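Local atomic coordinates of Rod shape determining protein RodA (Thermus thermophilus, PDB entry 6BAR), a protein that probably polymerises lipid II into peptidoglycan glycan strands as a membrane-embedded SEDS-family glycosyltransferase needed for cell wall elongation. Residues Y73-L77 against L138-V143; N91-A95 against L149-L153. All blocks are in the same frame, centred on the assembly; numbering follows the deposited sequence.

In the fold
Contacts 1 and 2 bring together the same two parts of the chain: helices 69-86 and 131-148 meet in contact 1, and the loops that follow them meet in contact 2. Their centres lie 17 Å apart, with nearest atoms about 6 Å from each other. Both are partly buried and of similar size, 237 and 230 Å². Their chemistry differs. Within the helix bundle, contact 1 combines leucine, proline and valine packing with one very short hydrogen bond from a tyrosine hydroxyl to a backbone carbonyl. Beyond the helix ends, contact 2 has no hydrogen bond between its segments; two alanine methyls, a glutamine side chain and a cis-proline pack closely against each other and against backbone carbonyls.

Contact 1. Residues Y73-L77 against L138-V143; sequences YGASL and LLTLPV
Leu77 CD2 lies at the apolar centre, 3.6 Å from Pro142 CB and 3.7 Å from Val143 CG2; its m,t rotamer (chi1 -90°) brings the branch end closer than the sideways CA-to-CB bond would suggest. Beside it, Tyr73 CE1 is 3.8 Å from Val143 CG2, and Tyr73 CE2 is 3.9 Å from Leu139 CD2. Both segments are helical, 73-77 within helix 69-86 and 138-143 within helix 131-148; the axes of these short segments approach to 10.8 Å and their N-to-C directions differ by 28°, a roughly parallel pairing here in the SEDS membrane bundle. The CA atoms splay apart, from 6.4 Å at Leu77-Val143 to 8.9 Å at Tyr73-Leu139, and the tyrosine, chi1 t, spans the wider end. Leu114 and Ala117 of helix 106-121 also touch its side chain. Helix 131-148 kinks at Pro142, which lacks an N-H, leaving Leu139 O without its helical partner Val143 N. At the polar edge, Tyr73 OH donates a very short 2.4 Å hydrogen bond to this Leu139 O.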
ATOM      1  N   TYR A  73       2.788  10.405 -11.624  1.00 75.73           N
ATOM      2  CA  TYR A  73       2.880   9.162 -12.386  1.00 85.78           C
ATOM      3  C   TYR A  73       4.123   9.145 -13.268  1.00 88.15           C
ATOM      4  O   TYR A  73       4.856   8.147 -13.318  1.00 96.22           O
ATOM      5  CB  TYR A  73       1.616   8.977 -13.228  1.00 89.21           C
ATOM      6  CG  TYR A  73       1.681   7.844 -14.232  1.00 94.09           C
ATOM      7  CD1 TYR A  73       1.420   6.536 -13.845  1.00 93.87           C
ATOM      8  CD2 TYR A  73       1.982   8.086 -15.566  1.00 81.14           C
ATOM      9  CE1 TYR A  73       1.466   5.500 -14.758  1.00 88.73           C
ATOM     10  CE2 TYR A  73       2.028   7.059 -16.487  1.00 81.35           C
ATOM     11  CZ  TYR A  73       1.768   5.766 -16.077  1.00 91.98           C
ATOM     12  OH  TYR A  73       1.811   4.735 -16.987  1.00102.92           O
ATOM     13  N   GLY A  74       4.370  10.239 -13.986  1.00 84.60           N
ATOM     14  CA  GLY A  74       5.578  10.310 -14.792  1.00 85.76           C
ATOM     15  C   GLY A  74       6.846  10.194 -13.966  1.00 74.85           C
ATOM     16  O   GLY A  74       7.806   9.538 -14.375  1.00 81.37           O
ATOM     17  N   ALA A  75       6.869  10.836 -12.792  1.00 74.50           N
ATOM     18  CA  ALA A  75       8.063  10.794 -11.949  1.00 83.63           C
ATOM     19  C   ALA A  75       8.290   9.404 -11.371  1.00 87.05           C
ATOM     20  O   ALA A  75       9.436   8.966 -11.214  1.00 80.91           O
ATOM     21  CB  ALA A  75       7.955  11.831 -10.835  1.00 84.00           C
ATOM     22  N   SER A  76       7.213   8.684 -11.066  1.00 81.46           N
ATOM     23  CA  SER A  76       7.384   7.311 -10.617  1.00 68.65           C
ATOM     24  C   SER A  76       7.844   6.413 -11.757  1.00 78.58           C
ATOM     25  O   SER A  76       8.637   5.493 -11.539  1.00 93.27           O
ATOM     26  CB  SER A  76       6.095   6.788  -9.994  1.00 89.65           C
ATOM     27  OG  SER A  76       4.985   6.944 -10.857  1.00100.29           O
ATOM     28  N   LEU A  77       7.383   6.675 -12.983  1.00 79.83           N
ATOM     29  CA  LEU A  77       7.883   5.910 -14.126  1.00 76.18           C
ATOM     30  C   LEU A  77       9.377   6.142 -14.335  1.00 85.55           C
ATOM     31  O   LEU A  77      10.154   5.186 -14.469  1.00102.80           O
ATOM     32  CB  LEU A  77       7.103   6.266 -15.391  1.00 79.35           C
ATOM     33  CG  LEU A  77       5.866   5.412 -15.662  1.00 86.63           C
ATOM     34  CD1 LEU A  77       5.253   5.733 -17.016  1.00 75.94           C
ATOM     35  CD2 LEU A  77       6.229   3.945 -15.575  1.00 89.50           C
ATOM     36  N   LEU A 138      -2.321   1.055 -21.135  1.00 98.44           N
ATOM     37  CA  LEU A 138      -1.121   1.836 -21.412  1.00 92.04           C
ATOM     38  C   LEU A 138      -0.675   2.664 -20.220  1.00 95.02           C
ATOM     39  O   LEU A 138       0.446   3.183 -20.237  1.00104.83           O
ATOM     40  CB  LEU A 138      -1.321   2.747 -22.626  1.00102.28           C
ATOM     41  CG  LEU A 138      -2.425   3.809 -22.630  1.00115.97           C
ATOM     42  CD1 LEU A 138      -1.934   5.174 -22.137  1.00112.36           C
ATOM     43  CD2 LEU A 138      -3.012   3.908 -24.030  1.00110.37           C
ATOM     44  N   LEU A 139      -1.507   2.805 -19.191  1.00 94.57           N
ATOM     45  CA  LEU A 139      -1.045   3.471 -17.983  1.00 96.38           C
ATOM     46  C   LEU A 139      -0.440   2.513 -16.962  1.00 97.07           C
ATOM     47  O   LEU A 139       0.383   2.944 -16.148  1.00 94.70           O
ATOM     48  CB  LEU A 139      -2.194   4.252 -17.339  1.00103.15           C
ATOM     49  CG  LEU A 139      -2.620   5.519 -18.084  1.00 93.90           C
ATOM     50  CD1 LEU A 139      -3.721   6.197 -17.306  1.00 96.77           C
ATOM     51  CD2 LEU A 139      -1.435   6.460 -18.282  1.00 92.23           C
ATOM     52  N   THR A 140      -0.815   1.229 -16.991  1.00110.79           N
ATOM     53  CA  THR A 140      -0.306   0.233 -16.054  1.00105.95           C
ATOM     54  C   THR A 140       0.886  -0.545 -16.590  1.00 95.01           C
ATOM     55  O   THR A 140       1.794  -0.881 -15.822  1.00 92.74           O
ATOM     56  CB  THR A 140      -1.414  -0.763 -15.687  1.00 95.22           C
ATOM     57  OG1 THR A 140      -2.541  -0.061 -15.152  1.00 84.14           O
ATOM     58  CG2 THR A 140      -0.910  -1.775 -14.657  1.00 85.42           C
ATOM     59  N   LEU A 141       0.898  -0.862 -17.884  1.00 97.13           N
ATOM     60  CA  LEU A 141       1.950  -1.720 -18.415  1.00100.37           C
ATOM     61  C   LEU A 141       3.347  -1.154 -18.212  1.00 97.60           C
ATOM     62  O   LEU A 141       4.232  -1.934 -17.831  1.00 92.56           O
ATOM     63  CB  LEU A 141       1.679  -2.029 -19.892  1.00 97.89           C
ATOM     64  CG  LEU A 141       0.543  -3.031 -20.128  1.00 97.86           C
ATOM     65  CD1 LEU A 141       0.363  -3.304 -21.607  1.00100.63           C
ATOM     66  CD2 LEU A 141       0.777  -4.330 -19.363  1.00 93.49           C
ATOM     67  N   PRO A 142       3.628   0.138 -18.426  1.00104.43           N
ATOM     68  CA  PRO A 142       4.984   0.620 -18.104  1.00 82.00           C
ATOM     69  C   PRO A 142       5.375   0.370 -16.655  1.00 93.03           C
ATOM     70  O   PRO A 142       6.510  -0.041 -16.384  1.00 91.69           O
ATOM     71  CB  PRO A 142       4.906   2.117 -18.435  1.00 90.58           C
ATOM     72  CG  PRO A 142       3.834   2.215 -19.455  1.00 87.93           C
ATOM     73  CD  PRO A 142       2.808   1.208 -19.025  1.00 96.12           C
ATOM     74  N   VAL A 143       4.442   0.552 -15.717  1.00100.69           N
ATOM     75  CA  VAL A 143       4.756   0.347 -14.305  1.00 89.49           C
ATOM     76  C   VAL A 143       5.021  -1.127 -14.021  1.00 90.09           C
ATOM     77  O   VAL A 143       6.036  -1.478 -13.414  1.00 95.56           O
ATOM     78  CB  VAL A 143       3.632   0.902 -13.412  1.00 86.01           C
ATOM     79  CG1 VAL A 143       4.001   0.756 -11.941  1.00 81.04           C
ATOM     80  CG2 VAL A 143       3.363   2.357 -13.752  1.00 91.86           C
TER

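Contact 2. Residues N91-A95 against L149-L153; sequences NGARA and LQPDL
This is a loop-to-loop contact between the connection leading from helix 69-86 to strand 97-99 and the short turn joining helix 131-148 to helix 153-170. Neither segment is regular across the contact, and no hydrogen bond links them; 230 Å² is buried through close van der Waals packing. The backbones come nearest at Ala93 and Gln150, whose CA atoms are 4.9 Å apart. Ala93 is extended (phi/psi -140/135) and sends its CA to 3.3 Å from Gln150 O, a CA-H...O contact with 129° at the hydrogen. Its methyl points toward the other segment, placing Ala93 CB 3.1 Å from Pro151 O and 3.6 Å from Pro151 CD. The peptide bond before Pro151 is cis, which turns the chain sharply between the two helices. Gly92, in segment 91-95, has phi/psi 94/2, a positive phi at which a CB would be jammed against the carbonyl O of Asn91. Gln150, with chi1 m and chi2 t, extends along the 94-95 backbone: its CG is 3.3 Å from Arg94 O, and its OE1 is 3.2 Å from Ala95 CB. The side chain of Arg94 instead leads away from the contact. Around this pairing, Gln150 packs on Leu80 and Leu84 of helix 69-86, and its NE2 makes a weak hydrogen bond to Leu146 O in helix 131-148. Asp152 OD1 accepts from Gly155 N as the N-cap, and helix 153-170 starts immediately after the cis-proline turn; in the partner loop, Ala95 leads toward the hairpin of strands 97-99 and 102-104.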
ATOM      1  N   ASN A  91      18.032  -8.978  -2.767  1.00115.16           N
ATOM      2  CA  ASN A  91      17.722 -10.392  -2.919  1.00120.00           C
ATOM      3  C   ASN A  91      17.696 -10.754  -4.399  1.00121.15           C
ATOM      4  O   ASN A  91      16.798 -11.466  -4.859  1.00126.95           O
ATOM      5  CB  ASN A  91      16.394 -10.722  -2.230  1.00135.04           C
ATOM      6  CG  ASN A  91      16.542 -10.887  -0.719  1.00138.55           C
ATOM      7  OD1 ASN A  91      15.883 -11.728  -0.108  1.00138.75           O
ATOM      8  ND2 ASN A  91      17.424 -10.094  -0.118  1.00122.14           N
ATOM      9  N   GLY A  92      18.686 -10.263  -5.145  1.00117.59           N
ATOM     10  CA  GLY A  92      18.822 -10.560  -6.554  1.00136.19           C
ATOM     11  C   GLY A  92      18.190  -9.553  -7.484  1.00121.46           C
ATOM     12  O   GLY A  92      18.233  -9.752  -8.707  1.00116.80           O
ATOM     13  N   ALA A  93      17.603  -8.484  -6.946  1.00133.65           N
ATOM     14  CA  ALA A  93      16.915  -7.464  -7.729  1.00115.35           C
ATOM     15  C   ALA A  93      17.239  -6.095  -7.156  1.00111.98           C
ATOM     16  O   ALA A  93      17.200  -5.909  -5.935  1.00114.56           O
ATOM     17  CB  ALA A  93      15.400  -7.684  -7.719  1.00 88.19           C
ATOM     18  N   ARG A  94      17.559  -5.143  -8.033  1.00106.99           N
ATOM     19  CA  ARG A  94      17.795  -3.761  -7.624  1.00113.76           C
ATOM     20  C   ARG A  94      16.462  -3.017  -7.629  1.00115.88           C
ATOM     21  O   ARG A  94      15.910  -2.710  -8.692  1.00 92.82           O
ATOM     22  CB  ARG A  94      18.827  -3.084  -8.524  1.00 98.86           C
ATOM     23  CG  ARG A  94      18.891  -3.603  -9.948  1.00100.51           C
ATOM     24  CD  ARG A  94      20.074  -2.980 -10.691  1.00118.43           C
ATOM     25  NE  ARG A  94      21.326  -3.101  -9.942  1.00129.44           N
ATOM     26  CZ  ARG A  94      22.491  -2.589 -10.334  1.00135.94           C
ATOM     27  NH1 ARG A  94      23.577  -2.751  -9.585  1.00140.51           N
ATOM     28  NH2 ARG A  94      22.575  -1.916 -11.474  1.00133.28           N
ATOM     29  N   ALA A  95      15.942  -2.740  -6.428  1.00 95.27           N
ATOM     30  CA  ALA A  95      14.650  -2.087  -6.275  1.00 80.71           C
ATOM     31  C   ALA A  95      14.678  -1.019  -5.190  1.00 92.29           C
ATOM     32  O   ALA A  95      13.614  -0.559  -4.759  1.00105.81           O
ATOM     33  CB  ALA A  95      13.564  -3.111  -5.955  1.00 94.79           C
ATOM     34  N   LEU A 149      11.349  -5.889 -14.393  1.00 94.14           N
ATOM     35  CA  LEU A 149      12.741  -5.807 -14.822  1.00 86.55           C
ATOM     36  C   LEU A 149      13.727  -5.773 -13.661  1.00 90.65           C
ATOM     37  O   LEU A 149      14.940  -5.786 -13.901  1.00110.89           O
ATOM     38  CB  LEU A 149      12.951  -4.560 -15.688  1.00 89.15           C
ATOM     39  CG  LEU A 149      12.967  -4.694 -17.212  1.00 88.14           C
ATOM     40  CD1 LEU A 149      11.704  -5.366 -17.733  1.00 95.64           C
ATOM     41  CD2 LEU A 149      13.149  -3.328 -17.848  1.00 59.32           C
ATOM     42  N   GLN A 150      13.253  -5.720 -12.420  1.00 92.29           N
ATOM     43  CA  GLN A 150      14.153  -5.596 -11.279  1.00108.83           C
ATOM     44  C   GLN A 150      14.833  -6.927 -10.954  1.00103.44           C
ATOM     45  O   GLN A 150      16.066  -6.962 -10.839  1.00100.04           O
ATOM     46  CB  GLN A 150      13.401  -5.033 -10.066  1.00106.50           C
ATOM     47  CG  GLN A 150      13.116  -3.541 -10.166  1.00 95.73           C
ATOM     48  CD  GLN A 150      11.862  -3.119  -9.424  1.00109.69           C
ATOM     49  OE1 GLN A 150      11.550  -3.645  -8.357  1.00104.73           O
ATOM     50  NE2 GLN A 150      11.133  -2.165  -9.991  1.00121.45           N
ATOM     51  N   PRO A 151      14.093  -8.046 -10.799  1.00 93.21           N
ATOM     52  CA  PRO A 151      12.639  -8.268 -10.802  1.00104.38           C
ATOM     53  C   PRO A 151      11.994  -8.268  -9.399  1.00120.14           C
ATOM     54  O   PRO A 151      12.571  -8.823  -8.464  1.00121.52           O
ATOM     55  CB  PRO A 151      12.510  -9.642 -11.460  1.00 90.98           C
ATOM     56  CG  PRO A 151      13.741 -10.358 -11.039  1.00 92.43           C
ATOM     57  CD  PRO A 151      14.829  -9.322 -10.874  1.00 81.86           C
ATOM     58  N   ASP A 152      10.817  -7.639  -9.271  1.00119.14           N
ATOM     59  CA  ASP A 152      10.013  -7.629  -8.038  1.00109.54           C
ATOM     60  C   ASP A 152       8.561  -7.802  -8.472  1.00 86.77           C
ATOM     61  O   ASP A 152       7.930  -6.844  -8.928  1.00102.75           O
ATOM     62  CB  ASP A 152      10.210  -6.337  -7.238  1.00125.53           C
ATOM     63  CG  ASP A 152       9.348  -6.267  -5.957  1.00124.31           C
ATOM     64  OD1 ASP A 152       8.136  -5.969  -6.049  1.00 99.76           O
ATOM     65  OD2 ASP A 152       9.894  -6.490  -4.850  1.00145.36           O
ATOM     66  N   LEU A 153       8.033  -9.021  -8.349  1.00 91.73           N
ATOM     67  CA  LEU A 153       6.660  -9.265  -8.770  1.00 97.83           C
ATOM     68  C   LEU A 153       5.648  -9.128  -7.640  1.00108.12           C
ATOM     69  O   LEU A 153       4.447  -9.159  -7.909  1.00111.21           O
ATOM     70  CB  LEU A 153       6.529 -10.650  -9.421  1.00101.30           C
ATOM     71  CG  LEU A 153       7.038 -11.901  -8.706  1.00114.41           C
ATOM     72  CD1 LEU A 153       6.069 -12.393  -7.637  1.00118.53           C
ATOM     73  CD2 LEU A 153       7.302 -12.993  -9.730  1.00120.36           C
TER